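Local coordinates for protein putative NADH-flavin reductase (Lactobacillus casei ATCC 334, PDB 3H2S) that binds NADPH in a Rossmann-type fold and is probably an NAD(P)H-dependent oxidoreductase of the flavin reductase kind, at residues E19-H25 with A193-D198; A100-S106 with N152-P158; S169-D175 with R209-A215. The contacts are given in a common frame with arbitrary orientation. Residues are numbered along the deposited sequence.

In the fold
From the N terminus, the chain first runs through strand 2-6 and helix 11-22, whose C-terminal end packs against helix 189-201, closing contact 1 across 167 intervening residues. Within that long span, strands 99-103 and 153-158 come together side by side as contact 2, so its loop lies wholly inside that of contact 1. Contact 3 opens later, at strand 170-173, and closes with strand 209-214, after contact 2 is complete; it crosses contact 1 because 19-25 precedes strand 170-173 while helix 189-201 lies between its two strands. Ile196 of that helix packs on Val101, Ile103 and Ile156 of contact 2, Asp198 meets Tyr170 of contact 3, and strand 209-214 pairs with strand 153-158.

Contact 1 of 3, residues E19-H25 with A193-D198; sequences EARRRGH and ALAILD
Two helices meet here: residues 19-22 are the last turn of helix 11-22, and 193-198 lie inside helix 189-201. The first helix ends in a Schellman motif, with His25 N bonded to Ala20 O (3.0 Å), Gly24 N to Arg21 O (3.1 Å), and Gly24 at positive phi (79°) as C-prime. The nearest CA pairs are Glu19 with Ala193 (6.2 Å) and Ala20 with Leu197 (6.7 Å). Ala193 points its CB at Glu19 CB, 3.8 Å away. Leu194 (m, t) sets off sideways, but its CD2 comes within 3.4 Å of Glu19 OE2 and 3.7 Å of Arg23 NH2. Leu197 (chi1 -94°, between wells; chi2 m) is the most heavily covered residue, its CG 3.7 Å from Glu19 CG, its CD1 4.3 Å from Ala20 CB and 4.1 Å from His25 ND1. Asp198 OD1 takes hydrogen bonds from Arg23 NH1 (2.9 Å) and NH2 (3.0 Å) in a salt bridge. Arg23 (m, t, t) also gives NE to Glu19 OE2 at 2.6 Å, and Arg22 NE reaches Glu19 OE1 at 3.2 Å. Centred on Glu19 (t, p), they form one network, in which the Arg23 guanidinium lies over Leu197 CB, 3.5 Å from CZ. Glu201 is a further salt-bridge partner of Arg23, and Tyr170 OH is hydrogen-bonded to Asp198 OD2. The two helices pack together beside the parallel Rossmann-type sheet: Ala20, His25 and Leu197 rest on Ile3 of strand 2-6, Ala193 touches Ala15 and Leu197 touches Ile16 of helix 11-22, and Ala20 reaches Val27 of strand 26-31.

Contact 2 of 3, residues A100-S106 with N152-P158; sequences AVFILGS and NWIGISP. With NDP (NADPH dihydro-nicotinamide-adenine-dinucleotide phosphate), chain C.
Pro158, Ile154 and Ile156 lose the most surface where strands 100-103 and 153-158 run parallel in the central sheet, axes 4.6 Å apart and inclined at 24°. Ile154 and Ile156, both m, t, stand opposite Val101 and Ile103, as Trp153 does opposite Ala100 and Gly155 opposite Phe102. Their backbones carry most of a regular ladder: Ile154 N to Ala100 O (2.7 Å), Phe102 N to Ile154 O (2.8 Å), Ile156 N to Phe102 O (2.9 Å) and Leu104 N to Ile156 O (2.8 Å), preceded by Ala100 N to Asn152 O (2.9 Å). Their side chains share a face with Val101 (t) and Ile103: Val101 CG2 lies 4.1 Å from Ile154 CB, and Val101 CG1 3.8 Å from Ile156 CD1; helix 189-201 covers this face. The other face carries Phe102 (chi1 m), whose CE2 is 3.8 Å from Trp153 CB. Gly155 leaves room there for Leu104 CD1, 3.9 Å from its CA, where a CB would clash. Pro158 CD lies 3.0 Å from Leu104 O, Pro158 CG 4.2 Å from Ile103 CG2, and Pro158 O accepts a weak hydrogen bond from Ser106 OG (3.3 Å). Alongside, Ser157 OG (chi1 m) donates to Gly105 O at 2.9 Å and is also hydrogen-bonded to Arg209 NH1. These strand ends form part of the nicotinamide end of the cofactor pocket, as in Rossmann-type dehydrogenases, where the loops after parallel strands receive the dinucleotide. Ser106 N donates to NDP O7N at 2.7 Å, and Pro158 CG lies 3.7 Å from NDP C2N. The chemistry thus implies recognition of the carboxamide through a backbone amide, beside an apolar proline ring.

Contact 3 of 3, residues S169-D175 with R209-A215; sequences SYVAGKD and RIVVRDA
Strands 170-173 and 209-214 pair antiparallel, their axes 4.6 Å apart at 153°. In this Rossmann-type sheet 209-214 continues the parallel set beside 153-158, and 170-173 is the antiparallel edge strand within this chain, connected to 209-214 through helix 189-201. Val171 with Arg213 and Gly173 with Val211 are hydrogen-bonded pairs: Val171 N to Arg213 O is 2.8 Å, Arg213 N to Val171 O 2.9 Å, Gly173 N to Val211 O 2.8 Å and Val211 N to Gly173 O 3.2 Å. Ala215 N to Ser169 O (2.9 Å) prolongs the ladder. Val171 (t) is the chief bump, its CG2 lying over one face of the Arg213 guanidinium and 4.0 Å from Ala215 CB. Opposite Val211 (p), Gly173 leaves a hollow that a CB would crowd. On the other face Val212 CG1 fits between Tyr170 CD1 (3.8 Å) and Ala172 CB (4.0 Å). Tyr170, chi1 p, lies against helix 189-201, its OH bonded to Asp198. A salt bridge from Arg209 NE (3.0 Å) and NH2 (3.1 Å) to Asp175 OD1 holds the chain just past the edge strand, while Arg209 NH1 bonds Ser108 and Ser157 of strand 153-158.

Contact 1 of 3, residues E19-H25 with A193-D198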
loop_
_atom_site.group_PDB
_atom_site.type_symbol
_atom_site.label_atom_id
_atom_site.label_comp_id
_atom_site.label_asym_id
_atom_site.label_seq_id
_atom_site.Cartn_x
_atom_site.Cartn_y
_atom_site.Cartn_z
ATOM N N GLU A 19 14.136 -21.027 14.443
ATOM C CA GLU A 19 12.958 -21.684 14.999
ATOM C C GLU A 19 12.254 -22.483 13.904
ATOM O O GLU A 19 11.762 -23.584 14.151
ATOM C CB GLU A 19 11.993 -20.664 15.614
ATOM C CG GLU A 19 10.739 -21.304 16.245
ATOM C CD GLU A 19 11.075 -22.221 17.424
ATOM O OE1 GLU A 19 12.193 -22.093 17.979
ATOM O OE2 GLU A 19 10.229 -23.079 17.788
ATOM N N ALA A 20 12.181 -21.914 12.703
ATOM C CA ALA A 20 11.620 -22.625 11.557
ATOM C C ALA A 20 12.345 -23.937 11.283
ATOM O O ALA A 20 11.702 -24.955 11.017
ATOM C CB ALA A 20 11.631 -21.744 10.323
ATOM N N ARG A 21 13.679 -23.897 11.300
ATOM C CA ARG A 21 14.482 -25.088 11.047
ATOM C C ARG A 21 14.326 -26.092 12.170
ATOM O O ARG A 21 14.291 -27.312 11.922
ATOM C CB ARG A 21 15.962 -24.733 10.870
ATOM C CG ARG A 21 16.239 -23.995 9.578
ATOM C CD ARG A 21 17.679 -23.498 9.536
ATOM N NE ARG A 21 18.577 -24.514 8.997
ATOM C CZ ARG A 21 19.780 -24.779 9.487
ATOM N NH1 ARG A 21 20.232 -24.107 10.540
ATOM N NH2 ARG A 21 20.541 -25.692 8.898
ATOM N N ARG A 22 14.256 -25.597 13.406
ATOM C CA ARG A 22 14.046 -26.494 14.551
ATOM C C ARG A 22 12.743 -27.269 14.352
ATOM O O ARG A 22 12.658 -28.465 14.660
ATOM C CB ARG A 22 13.991 -25.709 15.868
ATOM C CG ARG A 22 13.874 -26.607 17.102
ATOM C CD ARG A 22 14.023 -25.808 18.398
ATOM N NE ARG A 22 12.768 -25.174 18.814
ATOM C CZ ARG A 22 11.667 -25.830 19.180
ATOM N NH1 ARG A 22 11.594 -27.149 19.063
ATOM N NH2 ARG A 22 10.587 -25.153 19.546
ATOM N N ARG A 23 11.758 -26.593 13.768
ATOM C CA ARG A 23 10.421 -27.155 13.622
ATOM C C ARG A 23 10.233 -27.885 12.295
ATOM O O ARG A 23 9.103 -28.175 11.900
ATOM C CB ARG A 23 9.377 -26.041 13.758
ATOM C CG ARG A 23 9.244 -25.524 15.166
ATOM C CD ARG A 23 8.006 -24.637 15.304
ATOM N NE ARG A 23 8.049 -23.910 16.563
ATOM C CZ ARG A 23 6.997 -23.332 17.132
ATOM N NH1 ARG A 23 5.771 -23.558 16.667
ATOM N NH2 ARG A 23 7.165 -22.643 18.247
ATOM N N GLY A 24 11.330 -28.099 11.570
ATOM C CA GLY A 24 11.319 -28.979 10.397
ATOM C C GLY A 24 10.749 -28.352 9.130
ATOM O O GLY A 24 10.293 -29.057 8.237
ATOM N N HIS A 25 10.775 -27.027 9.047
ATOM C CA HIS A 25 10.294 -26.336 7.855
ATOM C C HIS A 25 11.433 -25.976 6.902
ATOM O O HIS A 25 12.581 -25.791 7.325
ATOM C CB HIS A 25 9.489 -25.101 8.243
ATOM C CG HIS A 25 8.241 -25.424 8.995
ATOM N ND1 HIS A 25 8.139 -25.266 10.361
ATOM C CD2 HIS A 25 7.134 -26.103 8.614
ATOM C CE1 HIS A 25 6.971 -25.740 10.770
ATOM N NE2 HIS A 25 6.365 -26.295 9.736
ATOM N N ALA A 193 10.007 -15.412 17.841
ATOM C CA ALA A 193 10.098 -16.519 16.892
ATOM C C ALA A 193 9.110 -17.646 17.247
ATOM O O ALA A 193 8.463 -18.199 16.359
ATOM C CB ALA A 193 11.534 -17.069 16.805
ATOM N N LEU A 194 9.037 -18.002 18.528
ATOM C CA LEU A 194 8.051 -18.986 18.996
ATOM C C LEU A 194 6.650 -18.584 18.565
ATOM O O LEU A 194 5.885 -19.409 18.067
ATOM C CB LEU A 194 8.074 -19.131 20.529
ATOM C CG LEU A 194 9.253 -19.819 21.224
ATOM C CD1 LEU A 194 8.913 -20.063 22.699
ATOM C CD2 LEU A 194 9.625 -21.123 20.527
ATOM N N ALA A 195 6.290 -17.338 18.854
ATOM C CA ALA A 195 4.946 -16.822 18.567
ATOM C C ALA A 195 4.625 -16.849 17.073
ATOM O O ALA A 195 3.518 -17.162 16.668
ATOM C CB ALA A 195 4.794 -15.388 19.139
ATOM N N ILE A 196 5.585 -16.435 16.255
ATOM C CA ILE A 196 5.423 -16.470 14.820
ATOM C C ILE A 196 5.219 -17.877 14.269
ATOM O O ILE A 196 4.261 -18.121 13.536
ATOM C CB ILE A 196 6.603 -15.764 14.128
ATOM C CG1 ILE A 196 6.533 -14.253 14.432
ATOM C CG2 ILE A 196 6.570 -16.035 12.615
ATOM C CD1 ILE A 196 7.736 -13.448 13.935
ATOM N N LEU A 197 6.076 -18.812 14.678
ATOM C CA LEU A 197 5.979 -20.179 14.220
ATOM C C LEU A 197 4.732 -20.848 14.768
ATOM O O LEU A 197 4.124 -21.655 14.082
ATOM C CB LEU A 197 7.233 -20.991 14.570
ATOM C CG LEU A 197 8.287 -21.047 13.452
ATOM C CD1 LEU A 197 7.716 -21.666 12.183
ATOM C CD2 LEU A 197 8.856 -19.662 13.176
ATOM N N ASP A 198 4.320 -20.458 15.973
ATOM C CA ASP A 198 3.061 -20.964 16.531
ATOM C C ASP A 198 1.901 -20.605 15.615
ATOM O O ASP A 198 1.017 -21.423 15.375
ATOM C CB ASP A 198 2.818 -20.411 17.937
ATOM C CG ASP A 198 3.566 -21.195 19.005
ATOM O OD1 ASP A 198 4.208 -22.212 18.666
ATOM O OD2 ASP A 198 3.501 -20.794 20.182
#

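Contact 2 of 3, residues A100-S106 with N152-P158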
loop_
_atom_site.group_PDB
_atom_site.type_symbol
_atom_site.label_atom_id
_atom_site.label_comp_id
_atom_site.label_asym_id
_atom_site.label_seq_id
_atom_site.Cartn_x
_atom_site.Cartn_y
_atom_site.Cartn_z
ATOM N N ALA A 100 0.830 -14.854 5.677
ATOM C CA ALA A 100 1.843 -13.806 5.787
ATOM C C ALA A 100 1.816 -13.209 7.183
ATOM O O ALA A 100 0.828 -12.576 7.569
ATOM C CB ALA A 100 1.591 -12.722 4.749
ATOM N N VAL A 101 2.909 -13.374 7.927
ATOM C CA VAL A 101 3.030 -12.752 9.237
ATOM C C VAL A 101 3.872 -11.484 9.171
ATOM O O VAL A 101 5.019 -11.507 8.728
ATOM C CB VAL A 101 3.628 -13.728 10.288
ATOM C CG1 VAL A 101 3.819 -13.037 11.658
ATOM C CG2 VAL A 101 2.745 -14.953 10.418
ATOM N N PHE A 102 3.311 -10.390 9.663
ATOM C CA PHE A 102 4.016 -9.103 9.692
ATOM C C PHE A 102 4.328 -8.745 11.133
ATOM O O PHE A 102 3.446 -8.835 12.002
ATOM C CB PHE A 102 3.143 -7.996 9.081
ATOM C CG PHE A 102 2.838 -8.199 7.638
ATOM C CD1 PHE A 102 3.613 -7.589 6.670
ATOM C CD2 PHE A 102 1.791 -9.029 7.241
ATOM C CE1 PHE A 102 3.362 -7.798 5.314
ATOM C CE2 PHE A 102 1.559 -9.288 5.887
ATOM C CZ PHE A 102 2.342 -8.662 4.922
ATOM N N ILE A 103 5.603 -8.461 11.401
ATOM C CA ILE A 103 5.991 -7.921 12.686
ATOM C C ILE A 103 5.740 -6.413 12.655
ATOM O O ILE A 103 6.291 -5.691 11.817
ATOM C CB ILE A 103 7.465 -8.162 13.036
ATOM C CG1 ILE A 103 7.808 -9.672 13.027
ATOM C CG2 ILE A 103 7.769 -7.554 14.391
ATOM C CD1 ILE A 103 9.263 -9.964 13.378
ATOM N N LEU A 104 4.943 -5.942 13.601
ATOM C CA LEU A 104 4.535 -4.545 13.629
ATOM C C LEU A 104 5.264 -3.822 14.758
ATOM O O LEU A 104 6.308 -4.281 15.229
ATOM C CB LEU A 104 3.010 -4.454 13.787
ATOM C CG LEU A 104 2.220 -5.084 12.629
ATOM C CD1 LEU A 104 0.731 -5.146 12.957
ATOM C CD2 LEU A 104 2.461 -4.349 11.311
ATOM N N GLY A 105 4.790 -2.633 15.105
ATOM C CA GLY A 105 5.428 -1.842 16.142
ATOM C C GLY A 105 4.590 -1.803 17.402
ATOM O O GLY A 105 3.400 -2.133 17.387
ATOM N N SER A 106 5.203 -1.309 18.471
ATOM C CA SER A 106 4.535 -1.152 19.750
ATOM C C SER A 106 3.623 0.080 19.749
ATOM O O SER A 106 2.657 0.154 20.498
ATOM C CB SER A 106 5.607 -1.034 20.844
ATOM O OG SER A 106 5.208 -1.732 22.006
ATOM N N ASN A 152 -4.429 -13.807 3.650
ATOM C CA ASN A 152 -4.202 -14.465 4.946
ATOM C C ASN A 152 -3.049 -13.838 5.738
ATOM O O ASN A 152 -2.012 -14.475 5.965
ATOM C CB ASN A 152 -3.994 -15.981 4.792
ATOM C CG ASN A 152 -5.266 -16.699 4.375
ATOM O OD1 ASN A 152 -6.373 -16.304 4.752
ATOM N ND2 ASN A 152 -5.112 -17.761 3.595
ATOM N N TRP A 153 -3.206 -12.570 6.096
ATOM C CA TRP A 153 -2.161 -11.873 6.841
ATOM C C TRP A 153 -2.388 -12.003 8.338
ATOM O O TRP A 153 -3.489 -12.330 8.779
ATOM C CB TRP A 153 -2.069 -10.398 6.427
ATOM C CG TRP A 153 -3.320 -9.604 6.676
ATOM C CD1 TRP A 153 -4.319 -9.340 5.779
ATOM C CD2 TRP A 153 -3.736 -9.021 7.921
ATOM N NE1 TRP A 153 -5.299 -8.588 6.374
ATOM C CE2 TRP A 153 -4.950 -8.353 7.679
ATOM C CE3 TRP A 153 -3.127 -8.872 9.178
ATOM C CZ2 TRP A 153 -5.620 -7.647 8.675
ATOM C CZ3 TRP A 153 -3.796 -8.157 10.159
ATOM C CH2 TRP A 153 -5.012 -7.543 9.895
ATOM N N ILE A 154 -1.302 -11.900 9.098
ATOM C CA ILE A 154 -1.355 -11.930 10.545
ATOM C C ILE A 154 -0.385 -10.859 11.062
ATOM O O ILE A 154 0.752 -10.766 10.604
ATOM C CB ILE A 154 -0.925 -13.299 11.106
ATOM C CG1 ILE A 154 -1.866 -14.418 10.644
ATOM C CG2 ILE A 154 -0.873 -13.268 12.642
ATOM C CD1 ILE A 154 -1.266 -15.811 10.842
ATOM N N GLY A 155 -0.866 -9.991 11.950
ATOM C CA GLY A 155 0.003 -8.986 12.554
ATOM C C GLY A 155 0.409 -9.352 13.970
ATOM O O GLY A 155 -0.412 -9.837 14.763
ATOM N N ILE A 156 1.699 -9.209 14.267
ATOM C CA ILE A 156 2.188 -9.403 15.620
ATOM C C ILE A 156 3.067 -8.227 16.044
ATOM O O ILE A 156 4.106 -7.935 15.423
ATOM C CB ILE A 156 3.011 -10.704 15.769
ATOM C CG1 ILE A 156 2.219 -11.910 15.268
ATOM C CG2 ILE A 156 3.426 -10.896 17.227
ATOM C CD1 ILE A 156 3.000 -13.220 15.320
ATOM N N SER A 157 2.638 -7.551 17.106
ATOM C CA SER A 157 3.405 -6.441 17.656
ATOM C C SER A 157 4.242 -6.973 18.804
ATOM O O SER A 157 3.741 -7.759 19.628
ATOM C CB SER A 157 2.474 -5.335 18.167
ATOM O OG SER A 157 1.924 -4.594 17.098
ATOM N N PRO A 158 5.489 -6.480 18.916
ATOM C CA PRO A 158 6.302 -6.718 20.085
ATOM C C PRO A 158 5.774 -5.917 21.270
ATOM O O PRO A 158 5.053 -4.945 21.088
ATOM C CB PRO A 158 7.699 -6.206 19.674
ATOM C CG PRO A 158 7.602 -5.833 18.204
ATOM C CD PRO A 158 6.156 -5.596 17.933
HETATM P PA NDP C . 16.991 -5.628 12.067
HETATM O O1A NDP C . 17.438 -4.140 12.156
HETATM O O2A NDP C . 17.792 -6.651 12.796
HETATM O O5B NDP C . 17.190 -5.741 10.388
HETATM C C5B NDP C . 15.968 -6.269 9.811
HETATM C C4B NDP C . 16.241 -6.783 8.344
HETATM O O4B NDP C . 15.987 -5.717 7.452
HETATM C C3B NDP C . 17.738 -7.171 8.101
HETATM O O3B NDP C . 17.720 -8.470 7.598
HETATM C C2B NDP C . 18.180 -6.126 6.995
HETATM O O2B NDP C . 19.136 -6.543 6.085
HETATM C C1B NDP C . 16.792 -5.889 6.323
HETATM N N9A NDP C . 16.781 -4.612 5.592
HETATM C C8A NDP C . 16.872 -3.337 6.210
HETATM N N7A NDP C . 16.808 -2.330 5.336
HETATM C C5A NDP C . 16.636 -2.966 4.088
HETATM C C6A NDP C . 16.479 -2.408 2.808
HETATM N N6A NDP C . 16.536 -1.053 2.673
HETATM N N1A NDP C . 16.588 -3.243 1.712
HETATM C C2A NDP C . 16.516 -4.585 1.957
HETATM N N3A NDP C . 16.458 -5.241 3.155
HETATM C C4A NDP C . 16.605 -4.382 4.222
HETATM O O3 NDP C . 15.576 -5.477 12.747
HETATM P PN NDP C . 14.724 -6.112 13.974
HETATM O O1N NDP C . 14.829 -7.647 13.891
HETATM O O2N NDP C . 15.382 -5.536 15.190
HETATM O O5D NDP C . 13.138 -5.745 13.845
HETATM C C5D NDP C . 12.210 -6.598 13.169
HETATM C C4D NDP C . 10.820 -5.949 13.294
HETATM O O4D NDP C . 10.652 -5.669 14.674
HETATM C C3D NDP C . 10.565 -4.627 12.513
HETATM O O3D NDP C . 9.251 -4.570 12.091
HETATM C C2D NDP C . 10.909 -3.564 13.619
HETATM O O2D NDP C . 10.202 -2.366 13.415
HETATM C C1D NDP C . 10.286 -4.321 14.846
HETATM N N1N NDP C . 10.695 -3.711 16.109
HETATM C C2N NDP C . 9.640 -3.066 16.882
HETATM C C3N NDP C . 10.133 -2.237 18.069
HETATM C C7N NDP C . 9.011 -2.058 19.077
HETATM O O7N NDP C . 7.875 -1.830 18.685
HETATM N N7N NDP C . 9.329 -1.991 20.425
HETATM C C4N NDP C . 11.471 -2.569 18.697
HETATM C C5N NDP C . 12.542 -2.964 17.711
HETATM C C6N NDP C . 12.114 -3.622 16.419
HETATM P P2B NDP C . 20.712 -6.574 6.499
HETATM O O1X NDP C . 20.942 -7.740 7.528
HETATM O O2X NDP C . 21.488 -7.055 5.217
HETATM O O3X NDP C . 21.184 -5.270 7.045
#

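Contact 3 of 3, residues S169-D175 with R209-A215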
loop_
_atom_site.group_PDB
_atom_site.type_symbol
_atom_site.label_atom_id
_atom_site.label_comp_id
_atom_site.label_asym_id
_atom_site.label_seq_id
_atom_site.Cartn_x
_atom_site.Cartn_y
_atom_site.Cartn_z
ATOM N N SER A 169 9.177 -18.759 27.081
ATOM C CA SER A 169 7.746 -18.876 26.767
ATOM C C SER A 169 7.236 -17.460 26.541
ATOM O O SER A 169 7.838 -16.501 27.034
ATOM C CB SER A 169 6.958 -19.493 27.940
ATOM O OG SER A 169 7.257 -20.860 28.109
ATOM N N TYR A 170 6.081 -17.334 25.890
ATOM C CA TYR A 170 5.461 -16.022 25.724
ATOM C C TYR A 170 4.009 -15.984 26.189
ATOM O O TYR A 170 3.355 -17.030 26.369
ATOM C CB TYR A 170 5.603 -15.508 24.282
ATOM C CG TYR A 170 4.756 -16.259 23.285
ATOM C CD1 TYR A 170 3.399 -15.965 23.125
ATOM C CD2 TYR A 170 5.280 -17.330 22.577
ATOM C CE1 TYR A 170 2.604 -16.706 22.266
ATOM C CE2 TYR A 170 4.479 -18.108 21.760
ATOM C CZ TYR A 170 3.147 -17.789 21.602
ATOM O OH TYR A 170 2.370 -18.514 20.724
ATOM N N VAL A 171 3.558 -14.778 26.511
ATOM C CA VAL A 171 2.144 -14.515 26.791
ATOM C C VAL A 171 1.576 -13.609 25.699
ATOM O O VAL A 171 2.245 -12.687 25.243
ATOM C CB VAL A 171 1.969 -13.822 28.149
ATOM C CG1 VAL A 171 0.490 -13.462 28.374
ATOM C CG2 VAL A 171 2.476 -14.723 29.276
ATOM N N ALA A 172 0.362 -13.890 25.246
ATOM C CA ALA A 172 -0.205 -13.126 24.133
ATOM C C ALA A 172 -1.420 -12.293 24.539
ATOM O O ALA A 172 -2.171 -12.665 25.438
ATOM C CB ALA A 172 -0.540 -14.038 22.963
ATOM N N GLY A 173 -1.591 -11.152 23.880
ATOM C CA GLY A 173 -2.802 -10.356 24.014
ATOM C C GLY A 173 -3.245 -9.862 22.651
ATOM O O GLY A 173 -2.898 -10.453 21.623
ATOM N N LYS A 174 -4.058 -8.812 22.643
ATOM C CA LYS A 174 -4.692 -8.342 21.415
ATOM C C LYS A 174 -4.106 -6.987 21.019
ATOM O O LYS A 174 -3.133 -6.937 20.276
ATOM C CB LYS A 174 -6.214 -8.250 21.586
ATOM C CG LYS A 174 -6.881 -9.573 21.909
ATOM C CD LYS A 174 -7.825 -9.451 23.098
ATOM C CE LYS A 174 -8.081 -10.813 23.742
ATOM N NZ LYS A 174 -9.343 -10.817 24.537
ATOM N N ASP A 175 -4.617 -5.905 21.611
ATOM C CA ASP A 175 -4.276 -4.552 21.146
ATOM C C ASP A 175 -3.656 -3.663 22.221
ATOM O O ASP A 175 -3.452 -2.466 21.992
ATOM C CB ASP A 175 -5.504 -3.849 20.559
ATOM C CG ASP A 175 -6.032 -4.539 19.317
ATOM O OD1 ASP A 175 -5.278 -4.642 18.326
ATOM O OD2 ASP A 175 -7.228 -4.898 19.305
ATOM N N ARG A 209 -4.511 -8.694 14.762
ATOM C CA ARG A 209 -3.219 -8.361 15.339
ATOM C C ARG A 209 -3.178 -8.853 16.778
ATOM O O ARG A 209 -4.138 -8.684 17.518
ATOM C CB ARG A 209 -2.999 -6.852 15.304
ATOM C CG ARG A 209 -1.611 -6.433 15.773
ATOM C CD ARG A 209 -1.564 -6.104 17.249
ATOM N NE ARG A 209 -2.420 -4.968 17.572
ATOM C CZ ARG A 209 -2.042 -3.699 17.465
ATOM N NH1 ARG A 209 -0.793 -3.407 17.105
ATOM N NH2 ARG A 209 -2.909 -2.715 17.713
ATOM N N ILE A 210 -2.095 -9.534 17.137
ATOM C CA ILE A 210 -1.818 -9.843 18.530
ATOM C C ILE A 210 -0.532 -9.165 19.017
ATOM O O ILE A 210 0.234 -8.636 18.220
ATOM C CB ILE A 210 -1.758 -11.357 18.769
ATOM C CG1 ILE A 210 -0.702 -12.010 17.866
ATOM C CG2 ILE A 210 -3.159 -11.985 18.549
ATOM C CD1 ILE A 210 -0.356 -13.462 18.255
ATOM N N VAL A 211 -0.357 -9.098 20.333
ATOM C CA VAL A 211 0.879 -8.568 20.912
ATOM C C VAL A 211 1.433 -9.674 21.797
ATOM O O VAL A 211 0.666 -10.408 22.417
ATOM C CB VAL A 211 0.614 -7.321 21.778
ATOM C CG1 VAL A 211 -0.502 -7.582 22.801
ATOM C CG2 VAL A 211 1.886 -6.853 22.475
ATOM N N VAL A 212 2.753 -9.753 21.905
ATOM C CA VAL A 212 3.360 -10.797 22.737
ATOM C C VAL A 212 4.409 -10.243 23.689
ATOM O O VAL A 212 5.121 -9.302 23.349
ATOM C CB VAL A 212 3.954 -11.937 21.878
ATOM C CG1 VAL A 212 2.837 -12.722 21.222
ATOM C CG2 VAL A 212 4.893 -11.386 20.817
ATOM N N ARG A 213 4.487 -10.816 24.890
ATOM C CA ARG A 213 5.571 -10.497 25.813
ATOM C C ARG A 213 6.209 -11.784 26.334
ATOM O O ARG A 213 5.611 -12.866 26.251
ATOM C CB ARG A 213 5.055 -9.656 26.985
ATOM C CG ARG A 213 4.160 -10.431 27.963
ATOM C CD ARG A 213 3.946 -9.627 29.238
ATOM N NE ARG A 213 2.921 -10.202 30.108
ATOM C CZ ARG A 213 3.157 -11.106 31.061
ATOM N NH1 ARG A 213 4.358 -11.658 31.189
ATOM N NH2 ARG A 213 2.163 -11.518 31.842
ATOM N N ASP A 214 7.398 -11.650 26.921
ATOM C CA ASP A 214 8.040 -12.769 27.592
ATOM C C ASP A 214 7.166 -13.208 28.760
ATOM O O ASP A 214 6.663 -12.371 29.513
ATOM C CB ASP A 214 9.415 -12.368 28.130
ATOM C CG ASP A 214 10.417 -12.072 27.034
ATOM O OD1 ASP A 214 10.305 -12.671 25.934
ATOM O OD2 ASP A 214 11.356 -11.283 27.299
ATOM N N ALA A 215 7.101 -14.516 28.982
ATOM C CA ALA A 215 6.390 -15.061 30.148
ATOM C C ALA A 215 7.242 -14.921 31.399
ATOM O O ALA A 215 8.424 -14.574 31.321
ATOM C CB ALA A 215 6.026 -16.518 29.923
#